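Long-range contact in ATP-dependent DNA helicase PIF1 (Candida albicans, PDB 7OTJ), which probably unwinds DNA in the 5'-3' direction at the expense of ATP, resolving G-quadruplexes and helping to maintain the nuclear and mitochondrial genomes: residues S5-Q14 / R182-F190. Residues are numbered along the deposited sequence; the frame is centred on the assembly and turned at random.
Sequences SNEQEYVLKQ and RTITLKEIF. With ADP (adenosine-5'-diphosphate), chain E.
Ile184 and Leu186 push their branches into the strand-facing side of the helix. Ile184 CD1 fills the notch between Tyr10 and Gln14, 3.7 Å from Gln14 CG and 3.8 Å from Tyr10 CE2, while its CG2 slides past Val11 CG2. Leu186 CD2 lodges against the first helical turn, 3.6 Å from Glu7 CB, and reaches Val11 CG2. Segment 6-14 runs nearly antiparallel (159°) to strand 182-186, an outermost strand of the parallel P-loop NTPase sheet, backbone-bonded to strand 21-25. Glu7, extended past CG, crosses Lys187; Glu7 OE1 accepts from Lys187 N at 3.0 Å, on the syn side but 27° out of the carboxylate plane, and OE2 makes a long salt bridge to NZ. Ser5 and Gln8 close the helix start as a capping box, Gln8 N to Ser5 OG 3.0 Å. Ser5 N also holds Gln8 OE1, on a lone pair in the carbonyl plane, probably helping to position the amide: OE1 accepts from ADP N6 at 2.8 Å, and Gln8 NE2 donates to Gly30 O of the P-loop and only weakly to ADP N7. Phe190 lies flat against the adenine, parallel to it, ADP C6 over the ring's middle, 3.4 Å from its plane, with Ser5 CB at the ring's edge.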
loop_
_atom_site.group_PDB
_atom_site.type_symbol
_atom_site.label_atom_id
_atom_site.label_comp_id
_atom_site.label_asym_id
_atom_site.label_seq_id
_atom_site.Cartn_x
_atom_site.Cartn_y
_atom_site.Cartn_z
ATOM N N SER A 5 -7.258 21.184 -8.948
ATOM C CA SER A 5 -8.580 21.685 -9.290
ATOM C C SER A 5 -9.131 22.561 -8.166
ATOM O O SER A 5 -8.613 22.591 -7.047
ATOM C CB SER A 5 -9.536 20.527 -9.552
ATOM O OG SER A 5 -9.759 19.802 -8.357
ATOM N N ASN A 6 -10.230 23.257 -8.471
ATOM C CA ASN A 6 -10.897 24.060 -7.451
ATOM C C ASN A 6 -11.509 23.185 -6.365
ATOM O O ASN A 6 -11.626 23.619 -5.214
ATOM C CB ASN A 6 -11.972 24.941 -8.084
ATOM C CG ASN A 6 -11.402 25.920 -9.090
ATOM O OD1 ASN A 6 -10.246 26.331 -8.989
ATOM N ND2 ASN A 6 -12.216 26.303 -10.069
ATOM N N GLU A 7 -11.906 21.958 -6.705
ATOM C CA GLU A 7 -12.343 21.027 -5.671
ATOM C C GLU A 7 -11.174 20.592 -4.798
ATOM O O GLU A 7 -11.293 20.550 -3.568
ATOM C CB GLU A 7 -13.019 19.811 -6.301
ATOM C CG GLU A 7 -14.412 20.078 -6.832
ATOM C CD GLU A 7 -15.110 18.806 -7.275
ATOM O OE1 GLU A 7 -14.422 17.886 -7.776
ATOM O OE2 GLU A 7 -16.347 18.722 -7.115
ATOM N N GLN A 8 -10.038 20.258 -5.417
ATOM C CA GLN A 8 -8.860 19.872 -4.645
ATOM C C GLN A 8 -8.369 21.022 -3.778
ATOM O O GLN A 8 -7.980 20.814 -2.624
ATOM C CB GLN A 8 -7.751 19.392 -5.578
ATOM C CG GLN A 8 -7.985 17.998 -6.162
ATOM C CD GLN A 8 -6.948 17.628 -7.209
ATOM O OE1 GLN A 8 -6.567 18.451 -8.043
ATOM N NE2 GLN A 8 -6.487 16.384 -7.169
ATOM N N GLU A 9 -8.373 22.244 -4.319
ATOM C CA GLU A 9 -7.966 23.400 -3.526
ATOM C C GLU A 9 -8.904 23.620 -2.344
ATOM O O GLU A 9 -8.460 23.998 -1.253
ATOM C CB GLU A 9 -7.917 24.654 -4.401
ATOM C CG GLU A 9 -6.749 24.712 -5.385
ATOM C CD GLU A 9 -5.423 24.997 -4.703
ATOM O OE1 GLU A 9 -5.436 25.465 -3.543
ATOM O OE2 GLU A 9 -4.367 24.753 -5.325
ATOM N N TYR A 10 -10.206 23.389 -2.539
ATOM C CA TYR A 10 -11.159 23.614 -1.455
ATOM C C TYR A 10 -10.921 22.655 -0.295
ATOM O O TYR A 10 -10.985 23.058 0.872
ATOM C CB TYR A 10 -12.589 23.485 -1.979
ATOM C CG TYR A 10 -13.646 23.614 -0.907
ATOM C CD1 TYR A 10 -14.064 24.862 -0.459
ATOM C CD2 TYR A 10 -14.230 22.486 -0.344
ATOM C CE1 TYR A 10 -15.031 24.981 0.517
ATOM C CE2 TYR A 10 -15.196 22.597 0.636
ATOM C CZ TYR A 10 -15.592 23.846 1.064
ATOM O OH TYR A 10 -16.557 23.955 2.040
ATOM N N VAL A 11 -10.640 21.386 -0.598
ATOM C CA VAL A 11 -10.293 20.414 0.438
ATOM C C VAL A 11 -9.030 20.851 1.165
ATOM O O VAL A 11 -8.979 20.877 2.401
ATOM C CB VAL A 11 -10.129 19.012 -0.177
ATOM C CG1 VAL A 11 -9.798 17.977 0.897
ATOM C CG2 VAL A 11 -11.371 18.619 -0.964
ATOM N N LEU A 12 -7.980 21.172 0.403
ATOM C CA LEU A 12 -6.742 21.657 1.000
ATOM C C LEU A 12 -6.997 22.844 1.919
ATOM O O LEU A 12 -6.435 22.920 3.017
ATOM C CB LEU A 12 -5.755 22.033 -0.104
ATOM C CG LEU A 12 -4.470 22.733 0.334
ATOM C CD1 LEU A 12 -3.628 21.814 1.202
ATOM C CD2 LEU A 12 -3.683 23.191 -0.872
ATOM N N LYS A 13 -7.867 23.767 1.492
ATOM C CA LYS A 13 -8.218 24.922 2.317
ATOM C C LYS A 13 -8.830 24.494 3.643
ATOM O O LYS A 13 -8.499 25.049 4.697
ATOM C CB LYS A 13 -9.185 25.827 1.553
ATOM C CG LYS A 13 -9.751 26.993 2.358
ATOM C CD LYS A 13 -10.801 27.753 1.548
ATOM C CE LYS A 13 -11.502 28.823 2.373
ATOM N NZ LYS A 13 -10.570 29.904 2.789
ATOM N N GLN A 14 -9.731 23.509 3.609
ATOM C CA GLN A 14 -10.364 23.045 4.837
ATOM C C GLN A 14 -9.359 22.362 5.752
ATOM O O GLN A 14 -9.354 22.599 6.966
ATOM C CB GLN A 14 -11.512 22.092 4.505
ATOM C CG GLN A 14 -12.546 22.674 3.564
ATOM C CD GLN A 14 -13.266 23.848 4.174
ATOM O OE1 GLN A 14 -13.569 23.851 5.366
ATOM N NE2 GLN A 14 -13.538 24.862 3.362
ATOM N N ARG A 182 -16.453 16.897 8.879
ATOM C CA ARG A 182 -16.895 17.310 7.560
ATOM C C ARG A 182 -16.497 16.229 6.571
ATOM O O ARG A 182 -15.475 15.559 6.740
ATOM C CB ARG A 182 -16.283 18.662 7.162
ATOM C CG ARG A 182 -17.089 19.437 6.130
ATOM C CD ARG A 182 -16.221 20.428 5.354
ATOM N NE ARG A 182 -17.012 21.424 4.638
ATOM C CZ ARG A 182 -17.746 21.177 3.560
ATOM N NH1 ARG A 182 -17.843 19.957 3.051
ATOM N NH2 ARG A 182 -18.408 22.176 2.983
ATOM N N THR A 183 -17.343 16.029 5.568
ATOM C CA THR A 183 -17.061 15.116 4.472
ATOM C C THR A 183 -17.144 15.886 3.165
ATOM O O THR A 183 -18.149 16.550 2.894
ATOM C CB THR A 183 -18.026 13.930 4.473
ATOM O OG1 THR A 183 -17.894 13.214 5.708
ATOM C CG2 THR A 183 -17.719 12.978 3.308
ATOM N N ILE A 184 -16.091 15.792 2.356
ATOM C CA ILE A 184 -16.018 16.469 1.069
ATOM C C ILE A 184 -15.789 15.414 -0.002
ATOM O O ILE A 184 -15.017 14.471 0.201
ATOM C CB ILE A 184 -14.898 17.531 1.038
ATOM C CG1 ILE A 184 -15.032 18.489 2.222
ATOM C CG2 ILE A 184 -14.934 18.302 -0.268
ATOM C CD1 ILE A 184 -13.867 19.445 2.371
ATOM N N THR A 185 -16.476 15.564 -1.130
ATOM C CA THR A 185 -16.436 14.595 -2.217
ATOM C C THR A 185 -15.806 15.234 -3.446
ATOM O O THR A 185 -16.323 16.230 -3.965
ATOM C CB THR A 185 -17.839 14.076 -2.537
ATOM O OG1 THR A 185 -18.352 13.373 -1.395
ATOM C CG2 THR A 185 -17.808 13.136 -3.755
ATOM N N LEU A 186 -14.672 14.689 -3.877
ATOM C CA LEU A 186 -14.110 15.014 -5.180
ATOM C C LEU A 186 -14.878 14.276 -6.273
ATOM O O LEU A 186 -15.180 13.086 -6.141
ATOM C CB LEU A 186 -12.631 14.633 -5.231
ATOM C CG LEU A 186 -11.648 15.408 -4.361
ATOM C CD1 LEU A 186 -10.235 14.888 -4.578
ATOM C CD2 LEU A 186 -11.724 16.887 -4.679
ATOM N N LYS A 187 -15.171 14.972 -7.375
ATOM C CA LYS A 187 -16.039 14.412 -8.404
ATOM C C LYS A 187 -15.374 14.196 -9.756
ATOM O O LYS A 187 -15.881 13.385 -10.538
ATOM C CB LYS A 187 -17.277 15.300 -8.609
ATOM C CG LYS A 187 -18.341 15.151 -7.524
ATOM C CD LYS A 187 -18.865 16.511 -7.077
ATOM C CE LYS A 187 -19.429 17.311 -8.246
ATOM N NZ LYS A 187 -19.982 18.627 -7.811
ATOM N N GLU A 188 -14.265 14.869 -10.056
ATOM C CA GLU A 188 -13.646 14.789 -11.375
ATOM C C GLU A 188 -12.612 13.665 -11.406
ATOM O O GLU A 188 -11.622 13.703 -10.666
ATOM C CB GLU A 188 -12.999 16.124 -11.737
ATOM C CG GLU A 188 -12.258 16.124 -13.061
ATOM C CD GLU A 188 -11.528 17.431 -13.318
ATOM O OE1 GLU A 188 -11.143 17.677 -14.481
ATOM O OE2 GLU A 188 -11.336 18.210 -12.358
ATOM N N ILE A 189 -12.814 12.700 -12.300
ATOM C CA ILE A 189 -11.931 11.544 -12.418
ATOM C C ILE A 189 -10.813 11.889 -13.397
ATOM O O ILE A 189 -11.077 12.288 -14.534
ATOM C CB ILE A 189 -12.713 10.301 -12.869
ATOM C CG1 ILE A 189 -13.589 9.796 -11.724
ATOM C CG2 ILE A 189 -11.780 9.194 -13.360
ATOM C CD1 ILE A 189 -14.457 8.630 -12.091
ATOM N N PHE A 190 -9.565 11.779 -12.937
ATOM C CA PHE A 190 -8.384 12.097 -13.731
ATOM C C PHE A 190 -7.731 10.878 -14.368
ATOM O O PHE A 190 -7.215 10.977 -15.486
ATOM C CB PHE A 190 -7.341 12.822 -12.869
ATOM C CG PHE A 190 -7.758 14.201 -12.428
ATOM C CD1 PHE A 190 -7.755 15.262 -13.320
ATOM C CD2 PHE A 190 -8.139 14.438 -11.117
ATOM C CE1 PHE A 190 -8.139 16.530 -12.917
ATOM C CE2 PHE A 190 -8.519 15.705 -10.706
ATOM C CZ PHE A 190 -8.519 16.750 -11.607
HETATM P PB ADP E . -6.909 8.661 -6.106
HETATM O O1B ADP E . -8.229 9.346 -5.807
HETATM O O2B ADP E . -5.916 8.646 -4.964
HETATM O O3B ADP E . -7.050 7.346 -6.828
HETATM P PA ADP E . -4.619 9.653 -7.487
HETATM O O1A ADP E . -4.070 10.741 -6.600
HETATM O O2A ADP E . -3.993 8.282 -7.479
HETATM O O3A ADP E . -6.213 9.584 -7.230
HETATM O "O5'" ADP E . -4.620 10.166 -9.008
HETATM C "C5'" ADP E . -4.634 9.228 -10.077
HETATM C "C4'" ADP E . -4.045 9.891 -11.307
HETATM O "O4'" ADP E . -4.705 11.134 -11.542
HETATM C "C3'" ADP E . -2.574 10.193 -11.089
HETATM O "O3'" ADP E . -1.822 9.588 -12.141
HETATM C "C2'" ADP E . -2.442 11.699 -11.175
HETATM O "O2'" ADP E . -1.305 12.064 -11.962
HETATM C "C1'" ADP E . -3.740 12.147 -11.826
HETATM N N9 ADP E . -4.201 13.425 -11.244
HETATM C C8 ADP E . -4.583 13.608 -9.968
HETATM N N7 ADP E . -4.954 14.896 -9.756
HETATM C C5 ADP E . -4.804 15.557 -10.916
HETATM C C6 ADP E . -5.016 16.944 -11.393
HETATM N N6 ADP E . -5.469 17.910 -10.556
HETATM N N1 ADP E . -4.734 17.214 -12.689
HETATM C C2 ADP E . -4.282 16.261 -13.527
HETATM N N3 ADP E . -4.071 14.986 -13.163
HETATM C C4 ADP E . -4.306 14.581 -11.895
#